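Local coordinates for protein yojF (Bacillus subtilis, PDB 1NJH) that is of unknown function but folds as a small, largely beta-strand protein of the DUF1806 family, with two copies in its assembly, at residues E10-S15 with L95-H100; E82-Y87 with L106-Q111. All blocks are in the same frame, centred on the assembly; numbering follows the deposited sequence.

Contacts 1 and 2 have centres about 9 Å apart, and each centre lies about 7 Å from the centre of the chain. Their segments alternate along the sequence: 10-15, then 82-87, then 95-100, then 106-111. Strand 95-101 lies between strands 78-89 and 106-113 in one antiparallel sheet, so contact 2 joins its two flanking strands while contact 1 lays helix 9-18 against it. The contacts also touch directly: Met97 N lies 2.8 Å from Leu110 O, and Asp11 OD1 lies 2.7 Å from Tyr87 OH. Tyr87 and Met97 therefore connect the helix packing to the crossing of the strands; contact 2 also reaches the second subunit.

Contact 1 of 2, residues E10-S15 with L95-H100; sequences EDVQAS and LLMAGH
Ser15 lays its hydroxyl end over the isobutyl group of Leu95, one of two side-chain pairs joining 10-15 of helix 9-18 to strand 95-101 of the antiparallel sheet. OG is 3.5 Å from Leu95 CD2 and 3.6 Å from Leu95 CD1, so the oxygen is almost equally far from both methyls; Ser15 CB follows at 4.0 Å from Leu95 CD2. With OG trans to the backbone nitrogen (chi1 -177°), this torsion brings OG, rather than CB, nearest to the leucine methyls. Ser15 and Leu95 also have the closest CA atoms of the two segments, 7.1 Å apart. One helical turn earlier, Val12 meets selenomethionine Met97, the next residue of the strand on the same face. These two side chains cross at a slant, and the contact is purely apolar. All four touching residues are buried, yet only 163 Å² is lost between the segments, a small interface that neighbours enlarge: Tyr87 of strand 78-89 touches both Val12 and Met97, and Tyr19 packs on Leu95. Met97 holds CG trans to its carbonyl carbon, and its chain bends at chi3 (-76°); the selenium SE itself makes the contact, 3.9 Å from Val12 CG1.

Contact 2 of 2, residues E82-Y87 with L106-Q111; sequences EGLTEY and LAISLQ
Strand 82-84 crosses strand 106-111 nearly at a right angle, 82° between their directions with axes 7.1 Å apart at closest approach, just before strand 78-89 breaks at a classic beta bulge, where Thr85 and Glu86 both face Ala98. The pair meets through packing. Ile108 carries the contact, its side chain leaving the backbone toward 82-84. Its CG1 is trans to the backbone nitrogen (chi1 -178°), and the branch ends with CD1 3.6 Å from Glu82 O; CG2 lies 3.8 Å from that same oxygen, so both methyls border one carbonyl. CG2 also meets Leu84 CD2 at 3.9 Å, where the two side chains cross at about a right angle. Gly83 presents its carbonyl rather than a side chain, O being 3.9 Å from Ile108 CG2. Its positive phi belongs to a G1 beta bulge in which Gly83 and Leu84 both face Tyr68. Beside it, Glu82 folds back so that OE1 accepts the Gly83 N-H through its anti lone pair, a short (2.6 Å) and bent (139°) bond. Around the crossing, Leu84 and Leu110 both touch Val70 of strand 68-74, Leu110 packs on Met97 of strand 95-101, and Ile108 reaches Val47 of the second subunit.

Contact 1 of 2, residues E10-S15 with L95-H100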
loop_
_atom_site.group_PDB
_atom_site.type_symbol
_atom_site.label_atom_id
_atom_site.label_comp_id
_atom_site.label_asym_id
_atom_site.label_seq_id
_atom_site.Cartn_x
_atom_site.Cartn_y
_atom_site.Cartn_z
ATOM N N GLU A 10 20.335 8.589 -9.267
ATOM C CA GLU A 10 20.345 10.037 -9.101
ATOM C C GLU A 10 19.181 10.774 -9.754
ATOM O O GLU A 10 18.729 11.804 -9.229
ATOM C CB GLU A 10 21.672 10.613 -9.607
ATOM C CG GLU A 10 22.822 10.544 -8.603
ATOM C CD GLU A 10 23.171 9.128 -8.178
ATOM O OE1 GLU A 10 22.323 8.462 -7.548
ATOM O OE2 GLU A 10 24.299 8.677 -8.472
ATOM N N ASP A 11 18.697 10.262 -10.889
ATOM C CA ASP A 11 17.585 10.889 -11.606
ATOM C C ASP A 11 16.288 10.678 -10.829
ATOM O O ASP A 11 15.466 11.587 -10.726
ATOM C CB ASP A 11 17.439 10.304 -13.023
ATOM C CG ASP A 11 16.569 11.174 -13.945
ATOM O OD1 ASP A 11 15.799 10.608 -14.755
ATOM O OD2 ASP A 11 16.660 12.425 -13.878
ATOM N N VAL A 12 16.110 9.483 -10.274
ATOM C CA VAL A 12 14.910 9.191 -9.488
ATOM C C VAL A 12 14.914 10.063 -8.237
ATOM O O VAL A 12 13.892 10.659 -7.881
ATOM C CB VAL A 12 14.851 7.709 -9.063
ATOM C CG1 VAL A 12 13.716 7.509 -8.063
ATOM C CG2 VAL A 12 14.619 6.830 -10.273
ATOM N N GLN A 13 16.070 10.146 -7.582
ATOM C CA GLN A 13 16.191 10.960 -6.380
ATOM C C GLN A 13 15.802 12.398 -6.693
ATOM O O GLN A 13 15.071 13.032 -5.939
ATOM C CB GLN A 13 17.621 10.928 -5.835
ATOM C CG GLN A 13 17.794 11.768 -4.576
ATOM C CD GLN A 13 16.964 11.247 -3.408
ATOM O OE1 GLN A 13 16.977 10.047 -3.104
ATOM N NE2 GLN A 13 16.253 12.146 -2.740
ATOM N N ALA A 14 16.293 12.918 -7.812
ATOM C CA ALA A 14 15.966 14.283 -8.201
ATOM C C ALA A 14 14.466 14.423 -8.447
ATOM O O ALA A 14 13.864 15.442 -8.124
ATOM C CB ALA A 14 16.742 14.670 -9.458
ATOM N N SER A 15 13.862 13.390 -9.022
ATOM C CA SER A 15 12.431 13.414 -9.306
ATOM C C SER A 15 11.601 13.360 -8.018
ATOM O O SER A 15 10.574 14.036 -7.893
ATOM C CB SER A 15 12.063 12.234 -10.214
ATOM O OG SER A 15 10.690 12.271 -10.567
ATOM N N LEU A 95 5.975 10.403 -12.015
ATOM C CA LEU A 95 7.075 9.488 -11.777
ATOM C C LEU A 95 6.491 8.090 -11.595
ATOM O O LEU A 95 5.745 7.820 -10.644
ATOM C CB LEU A 95 7.880 9.903 -10.529
ATOM C CG LEU A 95 8.966 8.940 -10.020
ATOM C CD1 LEU A 95 10.073 8.794 -11.068
ATOM C CD2 LEU A 95 9.566 9.482 -8.713
ATOM N N LEU A 96 6.831 7.218 -12.534
ATOM C CA LEU A 96 6.373 5.834 -12.540
ATOM C C LEU A 96 7.524 4.886 -12.251
ATOM O O LEU A 96 8.532 4.886 -12.959
ATOM C CB LEU A 96 5.785 5.479 -13.909
ATOM C CG LEU A 96 4.825 6.504 -14.503
ATOM C CD1 LEU A 96 4.309 5.979 -15.819
ATOM C CD2 LEU A 96 3.694 6.791 -13.540
HETATM N N MSE A 97 7.390 4.068 -11.214
HETATM C CA MSE A 97 8.451 3.128 -10.896
HETATM C C MSE A 97 7.875 1.729 -10.739
HETATM O O MSE A 97 6.715 1.555 -10.352
HETATM C CB MSE A 97 9.158 3.553 -9.607
HETATM C CG MSE A 97 9.840 4.887 -9.729
HETATM SE SE MSE A 97 10.364 5.536 -7.994
HETATM C CE MSE A 97 8.607 6.097 -7.362
ATOM N N ALA A 98 8.684 0.721 -11.039
ATOM C CA ALA A 98 8.204 -0.648 -10.930
ATOM C C ALA A 98 9.324 -1.660 -10.845
ATOM O O ALA A 98 10.486 -1.358 -11.137
ATOM C CB ALA A 98 7.305 -0.972 -12.127
ATOM N N GLY A 99 8.962 -2.869 -10.438
ATOM C CA GLY A 99 9.917 -3.949 -10.338
ATOM C C GLY A 99 9.188 -5.254 -10.570
ATOM O O GLY A 99 8.000 -5.357 -10.293
ATOM N N HIS A 100 9.873 -6.243 -11.128
ATOM C CA HIS A 100 9.250 -7.541 -11.349
ATOM C C HIS A 100 10.285 -8.639 -11.182
ATOM O O HIS A 100 11.332 -8.611 -11.820
ATOM C CB HIS A 100 8.633 -7.644 -12.745
ATOM C CG HIS A 100 8.005 -8.977 -13.019
ATOM N ND1 HIS A 100 8.348 -9.758 -14.102
ATOM C CD2 HIS A 100 7.077 -9.681 -12.328
ATOM C CE1 HIS A 100 7.660 -10.885 -14.066
ATOM N NE2 HIS A 100 6.882 -10.864 -12.998
#

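Contact 2 of 2, residues E82-Y87 with L106-Q111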
loop_
_atom_site.group_PDB
_atom_site.type_symbol
_atom_site.label_atom_id
_atom_site.label_comp_id
_atom_site.label_asym_id
_atom_site.label_seq_id
_atom_site.Cartn_x
_atom_site.Cartn_y
_atom_site.Cartn_z
ATOM N N GLU A 82 10.042 -1.755 -1.976
ATOM C CA GLU A 82 11.328 -2.416 -2.242
ATOM C C GLU A 82 11.205 -3.274 -3.500
ATOM O O GLU A 82 10.121 -3.755 -3.823
ATOM C CB GLU A 82 11.713 -3.306 -1.056
ATOM C CG GLU A 82 12.771 -4.380 -1.350
ATOM C CD GLU A 82 14.167 -3.813 -1.559
ATOM O OE1 GLU A 82 14.457 -3.287 -2.660
ATOM O OE2 GLU A 82 14.976 -3.889 -0.609
ATOM N N GLY A 83 12.317 -3.460 -4.207
ATOM C CA GLY A 83 12.309 -4.274 -5.411
ATOM C C GLY A 83 12.107 -3.503 -6.697
ATOM O O GLY A 83 11.801 -4.099 -7.726
ATOM N N LEU A 84 12.271 -2.186 -6.648
ATOM C CA LEU A 84 12.099 -1.354 -7.838
ATOM C C LEU A 84 13.325 -1.455 -8.749
ATOM O O LEU A 84 14.462 -1.351 -8.280
ATOM C CB LEU A 84 11.883 0.098 -7.418
ATOM C CG LEU A 84 10.623 0.297 -6.557
ATOM C CD1 LEU A 84 10.613 1.721 -6.023
ATOM C CD2 LEU A 84 9.344 0.013 -7.368
ATOM N N THR A 85 13.093 -1.645 -10.044
ATOM C CA THR A 85 14.203 -1.758 -10.996
ATOM C C THR A 85 14.101 -0.837 -12.202
ATOM O O THR A 85 15.117 -0.528 -12.838
ATOM C CB THR A 85 14.340 -3.199 -11.540
ATOM O OG1 THR A 85 13.137 -3.564 -12.226
ATOM C CG2 THR A 85 14.611 -4.183 -10.411
ATOM N N GLU A 86 12.888 -0.399 -12.532
ATOM C CA GLU A 86 12.696 0.466 -13.690
ATOM C C GLU A 86 11.827 1.677 -13.398
ATOM O O GLU A 86 11.122 1.725 -12.384
ATOM C CB GLU A 86 12.098 -0.346 -14.837
ATOM C CG GLU A 86 10.778 -1.008 -14.504
ATOM C CD GLU A 86 10.343 -1.997 -15.566
ATOM O OE1 GLU A 86 9.150 -2.372 -15.573
ATOM O OE2 GLU A 86 11.197 -2.404 -16.386
ATOM N N TYR A 87 11.871 2.657 -14.293
ATOM C CA TYR A 87 11.101 3.876 -14.102
ATOM C C TYR A 87 11.056 4.738 -15.351
ATOM O O TYR A 87 11.665 4.423 -16.374
ATOM C CB TYR A 87 11.740 4.728 -12.997
ATOM C CG TYR A 87 12.903 5.587 -13.487
ATOM C CD1 TYR A 87 12.829 6.979 -13.449
ATOM C CD2 TYR A 87 14.060 5.006 -13.999
ATOM C CE1 TYR A 87 13.883 7.772 -13.915
ATOM C CE2 TYR A 87 15.122 5.790 -14.465
ATOM C CZ TYR A 87 15.026 7.168 -14.420
ATOM O OH TYR A 87 16.073 7.945 -14.878
ATOM N N LEU A 106 6.792 -11.957 -8.315
ATOM C CA LEU A 106 6.335 -10.847 -7.493
ATOM C C LEU A 106 6.546 -9.562 -8.281
ATOM O O LEU A 106 7.570 -9.390 -8.936
ATOM C CB LEU A 106 7.131 -10.787 -6.192
ATOM C CG LEU A 106 6.405 -10.332 -4.921
ATOM C CD1 LEU A 106 7.457 -10.009 -3.867
ATOM C CD2 LEU A 106 5.536 -9.112 -5.184
ATOM N N ALA A 107 5.573 -8.665 -8.229
ATOM C CA ALA A 107 5.696 -7.408 -8.938
ATOM C C ALA A 107 5.272 -6.268 -8.039
ATOM O O ALA A 107 4.428 -6.435 -7.141
ATOM C CB ALA A 107 4.836 -7.417 -10.202
ATOM N N ILE A 108 5.860 -5.109 -8.286
ATOM C CA ILE A 108 5.544 -3.937 -7.499
ATOM C C ILE A 108 5.536 -2.694 -8.359
ATOM O O ILE A 108 6.259 -2.594 -9.353
ATOM C CB ILE A 108 6.545 -3.759 -6.347
ATOM C CG1 ILE A 108 6.155 -2.537 -5.514
ATOM C CG2 ILE A 108 7.969 -3.639 -6.907
ATOM C CD1 ILE A 108 6.773 -2.519 -4.152
ATOM N N SER A 109 4.698 -1.743 -7.965
ATOM C CA SER A 109 4.562 -0.491 -8.680
ATOM C C SER A 109 4.344 0.641 -7.692
ATOM O O SER A 109 3.540 0.507 -6.771
ATOM C CB SER A 109 3.369 -0.577 -9.648
ATOM O OG SER A 109 3.056 0.689 -10.199
ATOM N N LEU A 110 5.102 1.729 -7.861
ATOM C CA LEU A 110 4.953 2.931 -7.032
ATOM C C LEU A 110 4.946 4.071 -8.033
ATOM O O LEU A 110 5.892 4.226 -8.819
ATOM C CB LEU A 110 6.108 3.109 -6.030
ATOM C CG LEU A 110 6.032 4.424 -5.222
ATOM C CD1 LEU A 110 4.768 4.484 -4.362
ATOM C CD2 LEU A 110 7.294 4.561 -4.336
ATOM N N GLN A 111 3.862 4.843 -8.036
ATOM C CA GLN A 111 3.707 5.962 -8.959
ATOM C C GLN A 111 3.280 7.218 -8.185
ATOM O O GLN A 111 2.466 7.140 -7.263
ATOM C CB GLN A 111 2.647 5.617 -10.011
ATOM C CG GLN A 111 2.794 4.233 -10.659
ATOM C CD GLN A 111 1.804 4.045 -11.801
ATOM O OE1 GLN A 111 0.718 4.615 -11.780
ATOM N NE2 GLN A 111 2.173 3.249 -12.792
#